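Local coordinates for leucine-rich repeat protein (PDB 4ECN), which is of unknown function but, as an extracellular leucine-rich repeat protein with two DUF4458 domains, probably takes part in protein binding, at residues K16-S20 with T124-V128; F366-L371 with R382-H386; Q506-Y512 with D536-L540. All coordinates share one frame; numbering follows the deposited sequence.

Contact 1 of 3, residues K16-S20 with T124-V128; sequences KLYKS and TVDAV
With chi1 at -79°, the CG of Leu17 stands anti to its carbonyl carbon, and an extended chi2 swings CD2 toward the 124-128 segment. There CD2 meets CG2 of Val125 at 3.8 Å, the methyl that the Val125 torsion sets beside the backbone N. The two branched side chains cross at a slant, and both residues are buried. They pack further on Tyr71, while Leu92 covers Leu17 and Tyr90 and Leu101 cover Val125. One backbone bond joins the segments: Val125 N donates to Tyr18 O at 3.0 Å, nearly straight at the hydrogen (173°). The same Tyr18 O is approached by CA of Thr124 at 3.6 Å in a CH...O contact. Tyr18 and Thr124 form a parallel bridge pair, and their side chains share one face of the sheet. On that face CB of Tyr18 lies 3.8 Å from OG1 of Thr124, but the phenol ring leads away from the partner segment. Beyond the bridge the paths differ in direction by 45° end to end, yet touching continues: CG2 of Thr124 reaches Lys19 O at 3.6 Å, and OG of Ser20 lies 3.4 Å from Val125 O. Lys19 turns its amine elsewhere, to Asn67 O. The bridge lies where the parallel pairing of strands 10-18 and 118-124 ends, in a beta domain of the DUF4458 family, which belongs to the transthyretin clan.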
loop_
_atom_site.group_PDB
_atom_site.type_symbol
_atom_site.label_atom_id
_atom_site.label_comp_id
_atom_site.label_asym_id
_atom_site.label_seq_id
_atom_site.Cartn_x
_atom_site.Cartn_y
_atom_site.Cartn_z
ATOM N N LYS A 16 12.309 -26.192 44.922
ATOM C CA LYS A 16 11.289 -27.233 44.871
ATOM C C LYS A 16 11.331 -27.848 43.460
ATOM O O LYS A 16 11.130 -27.112 42.488
ATOM C CB LYS A 16 9.917 -26.611 45.218
ATOM C CG LYS A 16 9.060 -27.413 46.184
ATOM C CD LYS A 16 7.687 -26.757 46.319
ATOM C CE LYS A 16 6.788 -27.360 47.373
ATOM N NZ LYS A 16 5.477 -26.657 47.434
ATOM N N LEU A 17 11.700 -29.152 43.339
ATOM C CA LEU A 17 11.807 -29.855 42.048
ATOM C C LEU A 17 10.411 -30.222 41.514
ATOM O O LEU A 17 9.615 -30.839 42.225
ATOM C CB LEU A 17 12.692 -31.114 42.158
ATOM C CG LEU A 17 14.217 -30.883 42.157
ATOM C CD1 LEU A 17 14.960 -32.062 42.729
ATOM C CD2 LEU A 17 14.742 -30.592 40.757
ATOM N N TYR A 18 10.117 -29.802 40.277
ATOM C CA TYR A 18 8.836 -30.025 39.615
ATOM C C TYR A 18 8.999 -30.897 38.374
ATOM O O TYR A 18 10.069 -30.914 37.757
ATOM C CB TYR A 18 8.176 -28.683 39.235
ATOM C CG TYR A 18 7.571 -27.947 40.413
ATOM C CD1 TYR A 18 8.367 -27.210 41.286
ATOM C CD2 TYR A 18 6.197 -27.951 40.633
ATOM C CE1 TYR A 18 7.819 -26.536 42.377
ATOM C CE2 TYR A 18 5.632 -27.260 41.709
ATOM C CZ TYR A 18 6.449 -26.556 42.583
ATOM O OH TYR A 18 5.908 -25.876 43.654
ATOM N N LYS A 19 7.924 -31.627 38.021
ATOM C CA LYS A 19 7.848 -32.510 36.856
ATOM C C LYS A 19 7.450 -31.695 35.614
ATOM O O LYS A 19 6.906 -30.595 35.759
ATOM C CB LYS A 19 6.859 -33.661 37.121
ATOM C CG LYS A 19 7.311 -34.612 38.227
ATOM C CD LYS A 19 6.293 -35.707 38.531
ATOM C CE LYS A 19 6.859 -36.746 39.474
ATOM N NZ LYS A 19 5.859 -37.793 39.822
ATOM N N SER A 20 7.754 -32.221 34.401
ATOM C CA SER A 20 7.471 -31.560 33.111
ATOM C C SER A 20 6.132 -32.059 32.487
ATOM O O SER A 20 5.196 -32.380 33.230
ATOM C CB SER A 20 8.626 -31.776 32.134
ATOM O OG SER A 20 8.888 -33.156 31.940
ATOM N N THR A 124 11.781 -26.728 37.174
ATOM C CA THR A 124 11.078 -27.751 36.394
ATOM C C THR A 124 12.103 -28.588 35.611
ATOM O O THR A 124 12.848 -28.052 34.783
ATOM C CB THR A 124 10.022 -27.121 35.473
ATOM O OG1 THR A 124 9.082 -26.397 36.274
ATOM C CG2 THR A 124 9.289 -28.161 34.638
ATOM N N VAL A 125 12.129 -29.902 35.872
ATOM C CA VAL A 125 13.053 -30.819 35.204
ATOM C C VAL A 125 12.580 -31.053 33.742
ATOM O O VAL A 125 11.550 -31.700 33.506
ATOM C CB VAL A 125 13.199 -32.146 35.992
ATOM C CG1 VAL A 125 14.030 -33.169 35.227
ATOM C CG2 VAL A 125 13.795 -31.902 37.371
ATOM N N ASP A 126 13.351 -30.500 32.776
ATOM C CA ASP A 126 13.130 -30.607 31.330
ATOM C C ASP A 126 13.310 -32.052 30.877
ATOM O O ASP A 126 14.306 -32.694 31.222
ATOM C CB ASP A 126 14.104 -29.676 30.576
ATOM C CG ASP A 126 13.873 -29.507 29.084
ATOM O OD1 ASP A 126 12.857 -30.030 28.569
ATOM O OD2 ASP A 126 14.676 -28.799 28.440
ATOM N N ALA A 127 12.337 -32.553 30.097
ATOM C CA ALA A 127 12.307 -33.921 29.554
ATOM C C ALA A 127 13.476 -34.187 28.580
ATOM O O ALA A 127 13.914 -35.334 28.437
ATOM C CB ALA A 127 10.980 -34.152 28.837
ATOM N N VAL A 128 13.953 -33.106 27.911
ATOM C CA VAL A 128 15.023 -33.122 26.927
ATOM C C VAL A 128 16.355 -33.339 27.645
ATOM O O VAL A 128 16.753 -32.500 28.455
ATOM C CB VAL A 128 15.057 -31.838 26.052
ATOM C CG1 VAL A 128 16.009 -32.012 24.869
ATOM C CG2 VAL A 128 13.658 -31.439 25.562
#

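Contact 2 of 3, residues F366-L371 with R382-H386; sequences FGDEEL and RIRMH
Ile383 has the most surface buried here, and it works as an apolar wedge with two touching ends. Its CD1 lies 3.8 Å from CB of Phe366, while CG2 meets CD1 of Leu371 on the other flank; chi1 of -68° separates these branches, placing CG1 beside the backbone N and CG2 anti to it. Phe366 also engages His386. Its CB sits over the centre of the imidazole face, 4.0 Å from the ring centroid, as a CH-pi contact. The phenyl ring then presents an edge to the same imidazole: the planes stand at 85° with centroids 5.6 Å apart, a T-shaped pair in which CD2 of Phe366 comes 3.9 Å from ND1 of His386. That nitrogen is hydrogen-bonded to His357, which helps fix the imidazole's rotation. Tyr454 adds a further aromatic neighbour to Phe366.

Glu369 supplies the polar side. Its OE2 accepts from NE of Arg382 at 2.8 Å, with the donor rising 47° out of the carboxylate plane although OE2 lies close to the guanidinium plane. The bend of Arg382 at chi3 accompanies this single-oxygen approach, and Arg379 forms a second salt bridge to OE2. Two arginines therefore converge on one carboxylate oxygen beside an apolar and aromatic cluster; their combined charge would be expected to favour the ionised form of Glu369 and to bind the turn at 366-369 electrostatically to helix 377-384.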
loop_
_atom_site.group_PDB
_atom_site.type_symbol
_atom_site.label_atom_id
_atom_site.label_comp_id
_atom_site.label_asym_id
_atom_site.label_seq_id
_atom_site.Cartn_x
_atom_site.Cartn_y
_atom_site.Cartn_z
ATOM N N PHE A 366 2.153 -3.529 -4.423
ATOM C CA PHE A 366 1.436 -2.527 -5.197
ATOM C C PHE A 366 0.668 -3.297 -6.223
ATOM O O PHE A 366 1.195 -3.609 -7.304
ATOM C CB PHE A 366 2.387 -1.497 -5.806
ATOM C CG PHE A 366 3.157 -0.680 -4.802
ATOM C CD1 PHE A 366 4.381 -1.120 -4.320
ATOM C CD2 PHE A 366 2.675 0.545 -4.366
ATOM C CE1 PHE A 366 5.095 -0.358 -3.401
ATOM C CE2 PHE A 366 3.393 1.310 -3.452
ATOM C CZ PHE A 366 4.594 0.850 -2.969
ATOM N N GLY A 367 -0.512 -3.747 -5.809
ATOM C CA GLY A 367 -1.319 -4.642 -6.619
ATOM C C GLY A 367 -0.704 -6.022 -6.525
ATOM O O GLY A 367 -0.777 -6.660 -5.468
ATOM N N ASP A 368 -0.006 -6.434 -7.584
ATOM C CA ASP A 368 0.653 -7.733 -7.621
ATOM C C ASP A 368 2.153 -7.614 -7.630
ATOM O O ASP A 368 2.818 -8.600 -7.296
ATOM C CB ASP A 368 0.215 -8.550 -8.849
ATOM C CG ASP A 368 -1.122 -9.263 -8.702
ATOM O OD1 ASP A 368 -1.642 -9.336 -7.551
ATOM O OD2 ASP A 368 -1.625 -9.796 -9.720
ATOM N N GLU A 369 2.712 -6.450 -8.035
ATOM C CA GLU A 369 4.177 -6.388 -8.059
ATOM C C GLU A 369 4.709 -5.605 -6.870
ATOM O O GLU A 369 3.969 -4.941 -6.137
ATOM C CB GLU A 369 4.785 -5.857 -9.370
ATOM C CG GLU A 369 4.095 -4.679 -10.037
ATOM C CD GLU A 369 4.739 -4.359 -11.372
ATOM O OE1 GLU A 369 5.166 -5.305 -12.077
ATOM O OE2 GLU A 369 4.871 -3.153 -11.684
ATOM N N GLU A 370 5.996 -5.819 -6.622
ATOM C CA GLU A 370 6.713 -5.268 -5.491
ATOM C C GLU A 370 7.670 -4.169 -5.957
ATOM O O GLU A 370 7.914 -3.996 -7.154
ATOM C CB GLU A 370 7.468 -6.424 -4.797
ATOM C CG GLU A 370 7.743 -6.255 -3.305
ATOM C CD GLU A 370 8.275 -7.510 -2.621
ATOM O OE1 GLU A 370 7.736 -8.614 -2.889
ATOM O OE2 GLU A 370 9.201 -7.380 -1.783
ATOM N N LEU A 371 8.162 -3.401 -5.001
ATOM C CA LEU A 371 9.130 -2.348 -5.222
ATOM C C LEU A 371 10.501 -2.998 -5.152
ATOM O O LEU A 371 10.827 -3.627 -4.138
ATOM C CB LEU A 371 8.910 -1.272 -4.157
ATOM C CG LEU A 371 9.390 0.099 -4.494
ATOM C CD1 LEU A 371 8.274 0.905 -5.083
ATOM C CD2 LEU A 371 9.829 0.796 -3.246
ATOM N N ARG A 382 4.848 2.022 -13.876
ATOM C CA ARG A 382 3.701 1.251 -13.392
ATOM C C ARG A 382 3.460 1.490 -11.896
ATOM O O ARG A 382 2.307 1.621 -11.470
ATOM C CB ARG A 382 3.912 -0.248 -13.638
ATOM C CG ARG A 382 2.744 -0.915 -14.353
ATOM C CD ARG A 382 2.704 -2.440 -14.245
ATOM N NE ARG A 382 4.020 -3.082 -14.327
ATOM C CZ ARG A 382 4.670 -3.366 -15.452
ATOM N NH1 ARG A 382 4.147 -3.046 -16.633
ATOM N NH2 ARG A 382 5.863 -3.948 -15.405
ATOM N N ILE A 383 4.560 1.540 -11.116
ATOM C CA ILE A 383 4.573 1.775 -9.671
ATOM C C ILE A 383 4.193 3.231 -9.387
ATOM O O ILE A 383 3.415 3.476 -8.452
ATOM C CB ILE A 383 5.954 1.406 -9.031
ATOM C CG1 ILE A 383 6.239 -0.127 -9.063
ATOM C CG2 ILE A 383 6.082 1.948 -7.613
ATOM C CD1 ILE A 383 5.181 -1.109 -8.324
ATOM N N ARG A 384 4.723 4.189 -10.181
ATOM C CA ARG A 384 4.378 5.611 -10.012
ATOM C C ARG A 384 2.866 5.876 -10.297
ATOM O O ARG A 384 2.259 6.747 -9.664
ATOM C CB ARG A 384 5.234 6.477 -10.940
ATOM C CG ARG A 384 6.657 6.665 -10.498
ATOM C CD ARG A 384 7.504 7.136 -11.649
ATOM N NE ARG A 384 8.741 7.757 -11.179
ATOM C CZ ARG A 384 9.586 8.436 -11.950
ATOM N NH1 ARG A 384 9.328 8.602 -13.243
ATOM N NH2 ARG A 384 10.678 8.982 -11.430
HETATM N N MSE A 385 2.273 5.116 -11.244
HETATM C CA MSE A 385 0.874 5.253 -11.643
HETATM C C MSE A 385 -0.064 4.461 -10.722
HETATM O O MSE A 385 -1.293 4.528 -10.932
HETATM C CB MSE A 385 0.654 4.795 -13.124
HETATM C CG MSE A 385 1.311 5.685 -14.204
HETATM SE SE MSE A 385 1.027 7.636 -14.076
HETATM C CE MSE A 385 2.566 8.120 -13.042
ATOM N N HIS A 386 0.482 3.722 -9.709
ATOM C CA HIS A 386 -0.368 2.925 -8.815
ATOM C C HIS A 386 -1.354 3.819 -8.064
ATOM O O HIS A 386 -2.547 3.511 -8.121
ATOM C CB HIS A 386 0.434 2.089 -7.830
ATOM C CG HIS A 386 -0.410 1.107 -7.086
ATOM N ND1 HIS A 386 -0.866 1.367 -5.800
ATOM C CD2 HIS A 386 -0.897 -0.095 -7.486
ATOM C CE1 HIS A 386 -1.569 0.302 -5.443
ATOM N NE2 HIS A 386 -1.635 -0.597 -6.434
#

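Contact 3 of 3, residues Q506-Y512 with D536-L540; sequences QLPDFLY and DWTRL
Gln506 meets Asp536 through its CB, 3.6 Å from OD2, before the chain passes to the main polar link. At Leu507 the backbone N donates to Asp536 OD2 at 2.9 Å, with an angle of 160° at the hydrogen; the donor lies 44° out of the carboxylate plane. The Leu507 side chain folds against the same aspartate, CD1 coming 3.7 Å from CB of Asp536, so this residue touches both the charged end of Asp536 and its aliphatic stem.

Asp509 faces the guanidinium of Arg539 near its edge. OD1 and NH1 of these two residues are 3.6 Å apart, a long salt bridge, with the two planes steeply turned.

Tyr512 then provides the broadest surface of the first segment. The guanidinium of Arg539 lies flat over its ring, the planes 7° apart and the centres separated by 3.8 Å, which defines a stacked cation-pi contact. Because Arg539 runs extended from CG to NE, its CD also reaches over the ring centre as a CH-pi contact. The ring edge meets backbone: Leu540 N and Asp536 O lie near its plane, and the phenol OH makes a weak hydrogen bond to that O. On the ring side opposite the arginine, CD1 of Leu540 comes 3.7 Å from Tyr512 CE1.

Helix 530-542 lies against the loop that joins strands 495-499 and 519-521 of the leucine-rich repeat sheet. Leu511 and Leu540 both reach Leu520 of strand 519-521, and Pro508 and Phe510 pack onto strand 495-499; on another side of the helix, Trp537 faces Phe553, Phe563 and helix 566-569.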
loop_
_atom_site.group_PDB
_atom_site.type_symbol
_atom_site.label_atom_id
_atom_site.label_comp_id
_atom_site.label_asym_id
_atom_site.label_seq_id
_atom_site.Cartn_x
_atom_site.Cartn_y
_atom_site.Cartn_z
ATOM N N GLN A 506 4.066 20.721 8.271
ATOM C CA GLN A 506 4.657 21.243 7.032
ATOM C C GLN A 506 5.501 20.141 6.373
ATOM O O GLN A 506 5.755 19.103 6.993
ATOM C CB GLN A 506 5.480 22.527 7.254
ATOM C CG GLN A 506 6.732 22.388 8.078
ATOM C CD GLN A 506 7.055 23.716 8.697
ATOM O OE1 GLN A 506 6.324 24.241 9.563
ATOM N NE2 GLN A 506 8.153 24.296 8.262
ATOM N N LEU A 507 5.924 20.355 5.125
ATOM C CA LEU A 507 6.754 19.362 4.466
ATOM C C LEU A 507 8.151 19.442 5.061
ATOM O O LEU A 507 8.620 20.552 5.354
ATOM C CB LEU A 507 6.782 19.537 2.933
ATOM C CG LEU A 507 5.458 19.573 2.180
ATOM C CD1 LEU A 507 5.700 19.901 0.742
ATOM C CD2 LEU A 507 4.699 18.255 2.298
ATOM N N PRO A 508 8.797 18.272 5.307
ATOM C CA PRO A 508 10.146 18.277 5.886
ATOM C C PRO A 508 11.173 18.867 4.915
ATOM O O PRO A 508 11.016 18.742 3.682
ATOM C CB PRO A 508 10.407 16.795 6.165
ATOM C CG PRO A 508 9.585 16.101 5.243
ATOM C CD PRO A 508 8.348 16.892 5.046
ATOM N N ASP A 509 12.240 19.490 5.486
ATOM C CA ASP A 509 13.299 20.192 4.756
ATOM C C ASP A 509 14.097 19.318 3.787
ATOM O O ASP A 509 14.608 19.860 2.800
ATOM C CB ASP A 509 14.298 20.828 5.731
ATOM C CG ASP A 509 14.115 22.328 5.883
ATOM O OD1 ASP A 509 12.994 22.758 6.271
ATOM O OD2 ASP A 509 15.093 23.077 5.617
ATOM N N PHE A 510 14.202 17.989 4.040
ATOM C CA PHE A 510 15.024 17.098 3.225
ATOM C C PHE A 510 14.572 17.114 1.735
ATOM O O PHE A 510 15.433 16.991 0.858
ATOM C CB PHE A 510 15.034 15.676 3.791
ATOM C CG PHE A 510 13.915 14.758 3.379
ATOM C CD1 PHE A 510 14.021 13.973 2.239
ATOM C CD2 PHE A 510 12.780 14.627 4.164
ATOM C CE1 PHE A 510 12.979 13.139 1.845
ATOM C CE2 PHE A 510 11.742 13.778 3.775
ATOM C CZ PHE A 510 11.847 13.042 2.620
ATOM N N LEU A 511 13.259 17.327 1.456
ATOM C CA LEU A 511 12.705 17.352 0.091
ATOM C C LEU A 511 13.318 18.425 -0.795
ATOM O O LEU A 511 13.516 18.198 -1.988
ATOM C CB LEU A 511 11.188 17.592 0.122
ATOM C CG LEU A 511 10.339 16.492 0.684
ATOM C CD1 LEU A 511 8.912 16.969 0.880
ATOM C CD2 LEU A 511 10.427 15.239 -0.179
ATOM N N TYR A 512 13.587 19.594 -0.214
ATOM C CA TYR A 512 14.082 20.766 -0.923
ATOM C C TYR A 512 15.589 20.679 -1.203
ATOM O O TYR A 512 16.102 21.449 -2.023
ATOM C CB TYR A 512 13.762 22.021 -0.100
ATOM C CG TYR A 512 12.286 22.148 0.243
ATOM C CD1 TYR A 512 11.369 22.629 -0.690
ATOM C CD2 TYR A 512 11.811 21.814 1.511
ATOM C CE1 TYR A 512 10.015 22.752 -0.380
ATOM C CE2 TYR A 512 10.456 21.943 1.835
ATOM C CZ TYR A 512 9.563 22.413 0.886
ATOM O OH TYR A 512 8.230 22.545 1.196
ATOM N N ASP A 536 4.512 25.799 1.088
ATOM C CA ASP A 536 5.326 24.629 0.796
ATOM C C ASP A 536 5.383 24.359 -0.710
ATOM O O ASP A 536 6.482 24.134 -1.230
ATOM C CB ASP A 536 4.796 23.406 1.551
ATOM C CG ASP A 536 5.194 23.322 3.024
ATOM O OD1 ASP A 536 6.203 23.988 3.422
ATOM O OD2 ASP A 536 4.571 22.515 3.761
ATOM N N TRP A 537 4.235 24.441 -1.414
ATOM C CA TRP A 537 4.206 24.224 -2.856
ATOM C C TRP A 537 4.968 25.361 -3.547
ATOM O O TRP A 537 5.791 25.073 -4.415
ATOM C CB TRP A 537 2.768 24.082 -3.384
ATOM C CG TRP A 537 2.639 23.668 -4.839
ATOM C CD1 TRP A 537 3.648 23.335 -5.703
ATOM C CD2 TRP A 537 1.418 23.561 -5.593
ATOM N NE1 TRP A 537 3.135 23.052 -6.945
ATOM C CE2 TRP A 537 1.769 23.171 -6.905
ATOM C CE3 TRP A 537 0.055 23.758 -5.284
ATOM C CZ2 TRP A 537 0.811 22.990 -7.911
ATOM C CZ3 TRP A 537 -0.890 23.572 -6.286
ATOM C CH2 TRP A 537 -0.511 23.191 -7.576
ATOM N N THR A 538 4.767 26.628 -3.114
ATOM C CA THR A 538 5.513 27.772 -3.655
ATOM C C THR A 538 7.020 27.523 -3.520
ATOM O O THR A 538 7.730 27.691 -4.512
ATOM C CB THR A 538 5.139 29.113 -2.989
ATOM O OG1 THR A 538 3.732 29.249 -2.851
ATOM C CG2 THR A 538 5.658 30.298 -3.759
ATOM N N ARG A 539 7.498 27.079 -2.312
ATOM C CA ARG A 539 8.929 26.829 -2.049
ATOM C C ARG A 539 9.460 25.796 -3.030
ATOM O O ARG A 539 10.467 26.045 -3.697
ATOM C CB ARG A 539 9.206 26.391 -0.599
ATOM C CG ARG A 539 10.699 26.412 -0.299
ATOM C CD ARG A 539 11.080 25.915 1.079
ATOM N NE ARG A 539 12.508 25.565 1.131
ATOM C CZ ARG A 539 13.102 24.960 2.160
ATOM N NH1 ARG A 539 12.406 24.637 3.246
ATOM N NH2 ARG A 539 14.395 24.664 2.106
ATOM N N LEU A 540 8.737 24.688 -3.156
ATOM C CA LEU A 540 9.025 23.568 -4.036
ATOM C C LEU A 540 9.186 24.022 -5.509
ATOM O O LEU A 540 10.147 23.626 -6.162
ATOM C CB LEU A 540 7.870 22.568 -3.903
ATOM C CG LEU A 540 8.170 21.124 -4.202
ATOM C CD1 LEU A 540 9.021 20.498 -3.099
ATOM C CD2 LEU A 540 6.878 20.342 -4.337
#

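In the fold
The three contacts follow one another along the chain without nesting or crossing. Contact 1 closes first, joining strand 10-18 to the end of strand 118-124 across 103 intervening residues, over half of them in strands, and so brings together the two ends of the first beta domain. Contact 2 closes an excursion of ten residues, the first five of helix 377-384 among them, folding that helix's C-terminal end back on the turn at 366-369, beside strand 452-456 of the repeat sheet. Contact 3 spans 23 residues, strand 519-521 among them, linking successive connections of that sheet. The centres of contacts 2 and 3 lie 25 Å apart, that of contact 1 54 and 63 Å from them.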